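PDB 4EFI: 3-oxoacyl-(Acyl-carrier protein) synthase from Burkholderia xenovorans, which probably catalyses acyl transfer as a 3-oxoacyl-[acyl-carrier-protein] synthase, a thiolase-fold enzyme of the ketoacyl synthase III family. Local coordinates for residues A[17-22]-A[339-344]; A[64-69]-A[91-96]; A[132-137]-A[152-157]; A[176-181]-A[302-307]. One frame throughout, in Å; residues are numbered along the deposited sequence.

Contact 1: residues A[17-22]-A[339-344]; sequences ARIAGV and AALAVG
Ile19 and Val343 meet by way of their torsions: CG1 of Ile19 sits beside its backbone N (chi1 -64°) with an extended second torsion (chi2 173°), which sends CD1 out toward the other strand, while Val343 places CG2 beside its own backbone N, anti to the carbonyl carbon. The contact joins the two beta-sheets of the thiolase sandwich: strand 17-26 belongs to one sheet, strand 335-343 to the other. Between the methyls the distance is 4.0 Å, Ile19 CD1 to Val343 CG2, the two side chains lying aslant to each other, and CD1 is also the atom nearest Leu341, 4.5 Å from its CD1. Helix 130-143 packs alongside, with Leu135 on Ile19 and Met139 on Leu341.

The strands do not pair directly. At their closest CA atoms, those of Ile19 and Val343, they are 6.4 Å apart, and two waters join the backbones here. One water accepts from Ile19 N at 2.9 Å and donates to Ala342 O at 3.0 Å. The other donates to Ile19 O at 2.7 Å and accepts from Gly344 N at 2.9 Å.

Contact 2: residues A[64-69]-A[91-96]; sequences TSAGDL and LIFVSQ
Ser95 OG, whose nearest neighbour across the contact is the methyl of Ala66 (CB to OG 3.8 Å), is gripped by three polar groups beyond the two segments: Thr97 N donates to it, while Gly155 O and Asp156 OD1 both lie in hydrogen-bonding position for its single proton. The hydroxyl is therefore satisfied although buried, and the bonds hold it in place next to a purely apolar partner. Its position, anti to the backbone N (chi1 -177°), directs it toward the helix start.

Ala66 CB touches both Ser95 and Phe93, meeting the Phe93 ring at its edge, near the ring plane, 4.2 Å from CZ. The same end of the ring reaches the helix backbone: CZ is 4.0 Å from Gly67 N, an oblique approach, and CE1 is 4.1 Å from Gly67 CA. The ring thus packs on the main chain of the first turn at Gly67. Thr105 and Leu109 of helix 105-112 pack on Phe93 as well.

That turn is fixed by reciprocal bonds: Ser65 N donates to Asp68 OD2 (2.9 Å, 163°), arriving from above the carboxylate plane, and Asp68 N donates back to Ser65 OG (3.1 Å). The other carboxylate oxygen, Asp68 OD1, forms a salt bridge with Arg71. This is a capping box with Ser65 as N-cap, starting a helix that covers the outer face of a thiolase-fold sheet.

Contact 3: residues A[132-137]-A[152-157]; sequences PQALWL and LAVGDT
Leu152 meets the helix at Ala134 and Leu135, the point where the central helix 130-143 of the thiolase fold lies on strand 149-156. Helix and strand run almost exactly antiparallel (172° between the segment directions), their axes 9.6 Å apart, as in a beta-alpha-beta crossover, in which helix 130-143 connects strand 120-124 to the parallel strand 149-156, with 90-94 between the two.

With CG beside the backbone N (chi1 -51°), the leucine fork reaches the helix main chain, where CD1 and CD2 of Leu152 each lie 3.6 Å from Ala134 O. CD1 also meets Leu135 CD2 at 3.9 Å: Leu135 starts out pointing away from the strand, but its branched end swings back and crosses Leu152 at about a right angle.

Further out, Val94 of the neighbouring strand also touches Ala134, and Ile92 touches both Leu137 and Leu152. Backbone bonds tie Leu152 to Thr180 and Ala153 to Ile92 and Val94, fixing the strand that presents these side chains. The small alanine thereby faces two larger residues of one strand face, its CB 4.0 Å from Leu152 CD1 and 4.3 Å from Val154 CG2.

Contact 4: residues A[176-181]-A[302-307]; sequences AGTMTA and SCASIP
Thr178 and Pro307 set their side chains at about a right angle, the threonine fork pressing on the CB and CG carbons of the pyrrolidine ring. Both branches take part: OG1 is 3.4 Å from Pro307 CG, and CG2 is 3.8 Å from the same carbon. The first torsion (chi1 73°) lodges OG1 between the backbone N and the carbonyl carbon. Close as it is to the proline carbons, this buried oxygen has its polar partner elsewhere, in a hydrogen bond with Val154 O on the adjacent strand.

Ala304 is turned methyl-first onto the strand two residues earlier, at Ala176. Its CB meets Ala176 CB at 3.9 Å, approaches Ala176 O to 3.6 Å, and lies 4.1 Å from Thr178 CG2. Ala304, in the 3-10 segment 303-304 leading into helix 305-313, thus bridges Ala176 and Thr178, while Pro307 packs on Thr178. At this entry Ser305 N donates to Ser302 O (3.0 Å), while Ser305 OG is hydrogen-bonded to His270 ND1.

In the thiolase fold this places the start of a buried helix on the inner face of strand 176-184, which runs antiparallel to both its neighbours, strands 149-156 and 17-26; on the other face, Met179 packs against helix 66-81.

How the contacts relate
Contacts 2, 3 and 4 cluster together, their centres 7 to 9 Å apart, whereas contact 1 lies 13 to 21 Å from them. One sheet unites all four: Ile92 O and Ala153 N (2.8 Å) link contacts 2 and 3, and Ala20 N and Ala181 O (2.8 Å) link contacts 1 and 4. Contact 1 also meets contact 3 through Ile19 CD1 and Leu135 CD2 at 3.9 Å. Strand ends converge near Asp156, whose OD2 is hydrogen-bonded to Ser302 OG at 2.8 Å, joining contacts 3 and 4. Ser302 OG also hydrogen-bonds to an unidentified ligand, probably a component of the crystallisation solution, and Gln96 NE2 of contact 2 makes a weak hydrogen bond to an unidentified ligand as well.

Contact 1: residues A[17-22]-A[339-344]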
# COMPACT_ATOMS: atom_id res chain seq x y z
N ALA A 17 7.74 15.47 -12.31
CA ALA A 17 8.27 14.30 -11.61
C ALA A 17 7.68 13.04 -12.19
O ALA A 17 6.54 13.04 -12.64
CB ALA A 17 7.94 14.37 -10.13
N ARG A 18 8.45 11.95 -12.17
CA ARG A 18 7.99 10.68 -12.71
C ARG A 18 8.46 9.53 -11.83
O ARG A 18 9.48 9.63 -11.13
CB ARG A 18 8.51 10.46 -14.14
CG ARG A 18 10.02 10.42 -14.26
CD ARG A 18 10.50 10.28 -15.71
NE ARG A 18 10.36 8.93 -16.24
CZ ARG A 18 11.23 7.94 -16.02
NH1 ARG A 18 11.01 6.74 -16.53
NH2 ARG A 18 12.31 8.16 -15.28
N ILE A 19 7.71 8.44 -11.86
CA ILE A 19 8.15 7.20 -11.29
C ILE A 19 9.28 6.66 -12.17
O ILE A 19 9.12 6.52 -13.39
CB ILE A 19 7.01 6.18 -11.18
CG1 ILE A 19 5.95 6.69 -10.21
CG2 ILE A 19 7.55 4.84 -10.72
CD1 ILE A 19 4.68 5.84 -10.16
N ALA A 20 10.41 6.34 -11.55
CA ALA A 20 11.58 5.85 -12.26
C ALA A 20 11.81 4.34 -12.10
O ALA A 20 12.58 3.76 -12.87
CB ALA A 20 12.82 6.61 -11.78
N GLY A 21 11.20 3.71 -11.11
CA GLY A 21 11.38 2.28 -10.86
C GLY A 21 10.64 1.88 -9.62
O GLY A 21 10.37 2.74 -8.76
N VAL A 22 10.31 0.59 -9.50
CA VAL A 22 9.62 0.07 -8.31
C VAL A 22 10.12 -1.36 -8.06
O VAL A 22 10.17 -2.18 -8.97
CB VAL A 22 8.09 -0.02 -8.51
CG1 VAL A 22 7.40 -0.44 -7.20
CG2 VAL A 22 7.49 1.26 -9.04
N ALA A 339 -4.40 8.26 -7.34
CA ALA A 339 -3.41 8.83 -8.24
C ALA A 339 -3.78 8.42 -9.65
O ALA A 339 -4.16 7.26 -9.88
CB ALA A 339 -2.02 8.33 -7.91
N ALA A 340 -3.65 9.32 -10.59
CA ALA A 340 -3.86 9.01 -11.99
C ALA A 340 -2.74 9.66 -12.75
O ALA A 340 -2.58 10.87 -12.70
CB ALA A 340 -5.19 9.54 -12.47
N LEU A 341 -1.98 8.85 -13.49
CA LEU A 341 -0.81 9.35 -14.18
C LEU A 341 -0.29 8.30 -15.17
O LEU A 341 -0.63 7.11 -15.09
CB LEU A 341 0.31 9.76 -13.20
CG LEU A 341 1.12 8.64 -12.56
CD1 LEU A 341 2.25 9.22 -11.74
CD2 LEU A 341 0.28 7.72 -11.71
N ALA A 342 0.54 8.76 -16.10
CA ALA A 342 1.30 7.89 -17.00
C ALA A 342 2.56 7.39 -16.31
O ALA A 342 3.25 8.14 -15.60
CB ALA A 342 1.65 8.64 -18.27
N VAL A 343 2.88 6.12 -16.50
CA VAL A 343 4.05 5.50 -15.92
C VAL A 343 4.77 4.63 -16.95
O VAL A 343 4.14 3.82 -17.62
CB VAL A 343 3.66 4.60 -14.75
CG1 VAL A 343 4.90 3.95 -14.15
CG2 VAL A 343 2.86 5.38 -13.67
N GLY A 344 6.08 4.82 -17.10
CA GLY A 344 6.87 3.96 -17.95
C GLY A 344 7.10 4.53 -19.34
O GLY A 344 6.65 5.63 -19.67
O HOH W 1 7.42 6.89 -15.50
O HOH W 2 5.41 8.54 -13.60

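Contact 2: residues A[64-69]-A[91-96]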
# COMPACT_ATOMS: atom_id res chain seq x y z
N THR A 64 12.61 -9.98 10.90
CA THR A 64 12.38 -9.23 9.67
C THR A 64 11.27 -8.20 9.87
O THR A 64 10.12 -8.55 10.16
CB THR A 64 11.97 -10.16 8.53
OG1 THR A 64 13.01 -11.11 8.28
CG2 THR A 64 11.70 -9.42 7.25
N SER A 65 11.60 -6.94 9.67
CA SER A 65 10.64 -5.86 9.79
C SER A 65 10.29 -5.29 8.42
O SER A 65 10.95 -5.57 7.41
CB SER A 65 11.20 -4.74 10.66
OG SER A 65 12.25 -4.08 9.95
N ALA A 66 9.29 -4.41 8.41
CA ALA A 66 8.94 -3.66 7.21
C ALA A 66 10.13 -2.85 6.72
O ALA A 66 10.40 -2.80 5.52
CB ALA A 66 7.75 -2.75 7.49
N GLY A 67 10.87 -2.25 7.65
CA GLY A 67 12.08 -1.54 7.30
C GLY A 67 13.08 -2.44 6.58
O GLY A 67 13.81 -2.00 5.67
N ASP A 68 13.24 -3.66 7.06
CA ASP A 68 14.19 -4.59 6.43
C ASP A 68 13.75 -4.92 4.99
O ASP A 68 14.57 -5.00 4.08
CB ASP A 68 14.29 -5.91 7.20
CG ASP A 68 14.89 -5.78 8.59
OD1 ASP A 68 15.82 -4.94 8.77
OD2 ASP A 68 14.45 -6.55 9.47
N LEU A 69 12.46 -5.17 4.80
CA LEU A 69 11.93 -5.49 3.49
C LEU A 69 12.12 -4.33 2.55
O LEU A 69 12.54 -4.51 1.39
CB LEU A 69 10.44 -5.85 3.58
CG LEU A 69 10.09 -7.10 4.40
CD1 LEU A 69 8.59 -7.24 4.57
CD2 LEU A 69 10.67 -8.35 3.74
N LEU A 91 13.95 10.42 1.67
CA LEU A 91 13.40 9.09 1.86
C LEU A 91 12.19 9.22 2.78
O LEU A 91 12.29 9.72 3.91
CB LEU A 91 14.42 8.14 2.49
CG LEU A 91 13.93 6.69 2.56
CD1 LEU A 91 15.00 5.66 2.27
CD2 LEU A 91 13.25 6.41 3.89
N ILE A 92 11.05 8.77 2.27
CA ILE A 92 9.82 8.76 3.04
C ILE A 92 9.45 7.32 3.33
O ILE A 92 9.35 6.52 2.40
CB ILE A 92 8.70 9.43 2.23
CG1 ILE A 92 9.11 10.85 1.82
CG2 ILE A 92 7.41 9.47 3.06
CD1 ILE A 92 8.09 11.56 0.93
N PHE A 93 9.27 6.99 4.61
CA PHE A 93 8.90 5.63 5.04
C PHE A 93 7.45 5.64 5.49
O PHE A 93 7.10 6.24 6.53
CB PHE A 93 9.83 5.17 6.18
CG PHE A 93 9.52 3.78 6.72
CD1 PHE A 93 9.62 2.66 5.93
CD2 PHE A 93 9.16 3.60 8.04
CE1 PHE A 93 9.36 1.38 6.44
CE2 PHE A 93 8.89 2.34 8.55
CZ PHE A 93 9.01 1.24 7.76
N VAL A 94 6.59 5.01 4.71
CA VAL A 94 5.17 4.91 5.00
C VAL A 94 4.90 3.49 5.48
O VAL A 94 5.16 2.52 4.74
CB VAL A 94 4.32 5.20 3.77
CG1 VAL A 94 2.83 5.04 4.11
CG2 VAL A 94 4.63 6.60 3.26
N SER A 95 4.44 3.38 6.72
CA SER A 95 4.27 2.09 7.35
C SER A 95 3.50 2.25 8.65
O SER A 95 3.50 3.33 9.26
CB SER A 95 5.62 1.48 7.68
OG SER A 95 5.50 0.17 8.24
N GLN A 96 2.84 1.17 9.08
CA GLN A 96 2.22 1.10 10.39
C GLN A 96 3.02 0.20 11.35
O GLN A 96 2.60 0.02 12.48
CB GLN A 96 0.80 0.56 10.23
CG GLN A 96 -0.04 1.45 9.35
CD GLN A 96 -1.36 0.85 8.96
OE1 GLN A 96 -2.41 1.39 9.28
NE2 GLN A 96 -1.31 -0.25 8.25

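Contact 3: residues A[132-137]-A[152-157]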
# COMPACT_ATOMS: atom_id res chain seq x y z
N PRO A 132 -0.86 6.25 -2.80
CA PRO A 132 -1.06 7.46 -3.62
C PRO A 132 -0.63 8.73 -2.91
O PRO A 132 -0.16 9.67 -3.51
CB PRO A 132 -2.56 7.44 -3.93
CG PRO A 132 -2.92 6.01 -3.82
CD PRO A 132 -2.11 5.49 -2.67
N GLN A 133 -0.78 8.77 -1.58
CA GLN A 133 -0.32 9.92 -0.79
C GLN A 133 1.19 10.07 -0.81
O GLN A 133 1.70 11.19 -0.90
CB GLN A 133 -0.82 9.83 0.66
CG GLN A 133 -2.34 9.75 0.77
CD GLN A 133 -2.85 10.00 2.16
OE1 GLN A 133 -3.64 9.21 2.70
NE2 GLN A 133 -2.45 11.12 2.73
N ALA A 134 1.90 8.95 -0.71
CA ALA A 134 3.35 8.96 -0.81
C ALA A 134 3.82 9.46 -2.18
O ALA A 134 4.77 10.25 -2.28
CB ALA A 134 3.91 7.58 -0.56
N LEU A 135 3.16 8.99 -3.24
CA LEU A 135 3.47 9.46 -4.58
C LEU A 135 3.28 10.97 -4.68
O LEU A 135 4.14 11.69 -5.18
CB LEU A 135 2.59 8.77 -5.63
CG LEU A 135 2.88 7.30 -5.94
CD1 LEU A 135 1.86 6.77 -6.94
CD2 LEU A 135 4.25 7.11 -6.50
N TRP A 136 2.14 11.46 -4.21
CA TRP A 136 1.88 12.89 -4.26
C TRP A 136 2.94 13.67 -3.47
O TRP A 136 3.49 14.66 -3.98
CB TRP A 136 0.48 13.24 -3.74
CG TRP A 136 0.38 14.69 -3.48
CD1 TRP A 136 0.33 15.67 -4.40
CD2 TRP A 136 0.45 15.32 -2.19
NE1 TRP A 136 0.36 16.90 -3.77
CE2 TRP A 136 0.43 16.71 -2.41
CE3 TRP A 136 0.50 14.84 -0.87
CZ2 TRP A 136 0.45 17.63 -1.36
CZ3 TRP A 136 0.55 15.75 0.16
CH2 TRP A 136 0.52 17.12 -0.08
N LEU A 137 3.24 13.24 -2.25
CA LEU A 137 4.17 14.00 -1.43
C LEU A 137 5.53 14.04 -2.09
O LEU A 137 6.18 15.09 -2.16
CB LEU A 137 4.27 13.43 -0.03
CG LEU A 137 5.15 14.27 0.89
CD1 LEU A 137 4.69 15.73 0.94
CD2 LEU A 137 5.11 13.65 2.27
N LEU A 152 10.57 6.28 -1.94
CA LEU A 152 9.40 6.00 -1.14
C LEU A 152 9.47 4.56 -0.68
O LEU A 152 9.34 3.63 -1.48
CB LEU A 152 8.11 6.21 -1.93
CG LEU A 152 7.95 7.54 -2.66
CD1 LEU A 152 6.68 7.48 -3.49
CD2 LEU A 152 7.93 8.70 -1.69
N ALA A 153 9.69 4.39 0.62
CA ALA A 153 9.77 3.08 1.25
C ALA A 153 8.41 2.81 1.87
O ALA A 153 8.04 3.43 2.87
CB ALA A 153 10.85 3.10 2.31
N VAL A 154 7.60 1.95 1.25
CA VAL A 154 6.22 1.75 1.63
C VAL A 154 6.06 0.26 1.93
O VAL A 154 6.24 -0.59 1.04
CB VAL A 154 5.24 2.22 0.54
CG1 VAL A 154 3.79 2.00 1.01
CG2 VAL A 154 5.52 3.68 0.21
N GLY A 155 5.78 -0.08 3.19
CA GLY A 155 5.79 -1.48 3.56
C GLY A 155 5.15 -1.72 4.91
O GLY A 155 4.95 -0.80 5.70
N ASP A 156 4.85 -2.98 5.18
CA ASP A 156 4.22 -3.33 6.45
C ASP A 156 4.44 -4.80 6.73
O ASP A 156 4.60 -5.61 5.79
CB ASP A 156 2.70 -3.08 6.40
CG ASP A 156 2.25 -1.91 7.25
OD1 ASP A 156 2.90 -1.52 8.24
OD2 ASP A 156 1.18 -1.37 6.92
N THR A 157 4.41 -5.16 8.00
CA THR A 157 4.32 -6.56 8.41
C THR A 157 3.10 -6.69 9.33
O THR A 157 3.21 -6.90 10.53
CB THR A 157 5.58 -7.08 9.12
OG1 THR A 157 5.82 -6.32 10.30
CG2 THR A 157 6.81 -6.98 8.22

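Contact 4: residues A[176-181]-A[302-307]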
# COMPACT_ATOMS: atom_id res chain seq x y z
N ALA A 176 4.69 -7.40 3.02
CA ALA A 176 5.55 -6.98 1.92
C ALA A 176 6.17 -5.62 2.21
O ALA A 176 5.61 -4.82 2.96
CB ALA A 176 4.76 -6.93 0.63
N GLY A 177 7.30 -5.34 1.58
CA GLY A 177 7.92 -4.03 1.63
C GLY A 177 8.31 -3.61 0.23
O GLY A 177 8.63 -4.46 -0.60
N THR A 178 8.28 -2.32 -0.06
CA THR A 178 8.55 -1.84 -1.42
C THR A 178 9.35 -0.56 -1.38
O THR A 178 9.35 0.18 -0.39
CB THR A 178 7.25 -1.59 -2.20
OG1 THR A 178 6.59 -0.41 -1.72
CG2 THR A 178 6.31 -2.78 -2.11
N MET A 179 10.07 -0.32 -2.47
CA MET A 179 10.75 0.94 -2.69
C MET A 179 10.42 1.45 -4.08
O MET A 179 10.57 0.71 -5.05
CB MET A 179 12.28 0.81 -2.49
CG MET A 179 12.98 2.16 -2.37
SD MET A 179 12.70 2.93 -0.74
CE MET A 179 13.97 2.11 0.22
N THR A 180 9.98 2.70 -4.16
CA THR A 180 9.66 3.39 -5.40
C THR A 180 10.60 4.57 -5.56
O THR A 180 10.82 5.33 -4.60
CB THR A 180 8.20 3.92 -5.39
OG1 THR A 180 7.30 2.81 -5.29
CG2 THR A 180 7.86 4.71 -6.66
N ALA A 181 11.18 4.72 -6.74
CA ALA A 181 12.07 5.84 -7.06
C ALA A 181 11.29 6.87 -7.84
O ALA A 181 10.60 6.53 -8.79
CB ALA A 181 13.23 5.36 -7.93
N SER A 302 -1.57 -4.51 3.01
CA SER A 302 -1.70 -3.18 3.61
C SER A 302 -1.05 -2.13 2.72
O SER A 302 -1.39 -2.02 1.55
CB SER A 302 -1.02 -3.19 4.98
OG SER A 302 -1.22 -1.94 5.66
N CYS A 303 -0.33 -1.15 3.23
CA CYS A 303 0.17 -0.07 2.38
C CYS A 303 1.03 -0.53 1.20
O CYS A 303 1.16 0.21 0.23
CB CYS A 303 0.96 0.97 3.18
SG CYS A 303 2.37 0.31 4.06
N ALA A 304 1.61 -1.72 1.28
CA ALA A 304 2.41 -2.24 0.17
C ALA A 304 1.59 -2.76 -1.00
O ALA A 304 2.16 -3.10 -2.04
CB ALA A 304 3.31 -3.35 0.65
N SER A 305 0.27 -2.83 -0.85
CA SER A 305 -0.51 -3.62 -1.79
C SER A 305 -0.46 -3.07 -3.22
O SER A 305 -0.36 -3.84 -4.16
CB SER A 305 -1.94 -3.76 -1.29
OG SER A 305 -2.60 -2.51 -1.37
N ILE A 306 -0.54 -1.76 -3.40
CA ILE A 306 -0.50 -1.21 -4.75
C ILE A 306 0.87 -1.35 -5.43
O ILE A 306 0.97 -1.84 -6.55
CB ILE A 306 -1.04 0.25 -4.79
CG1 ILE A 306 -2.54 0.25 -4.47
CG2 ILE A 306 -0.75 0.87 -6.15
CD1 ILE A 306 -3.14 1.63 -4.27
N PRO A 307 1.97 -0.94 -4.77
CA PRO A 307 3.26 -1.14 -5.44
C PRO A 307 3.58 -2.63 -5.68
O PRO A 307 4.18 -2.98 -6.69
CB PRO A 307 4.28 -0.47 -4.50
CG PRO A 307 3.58 -0.32 -3.19
CD PRO A 307 2.11 -0.14 -3.55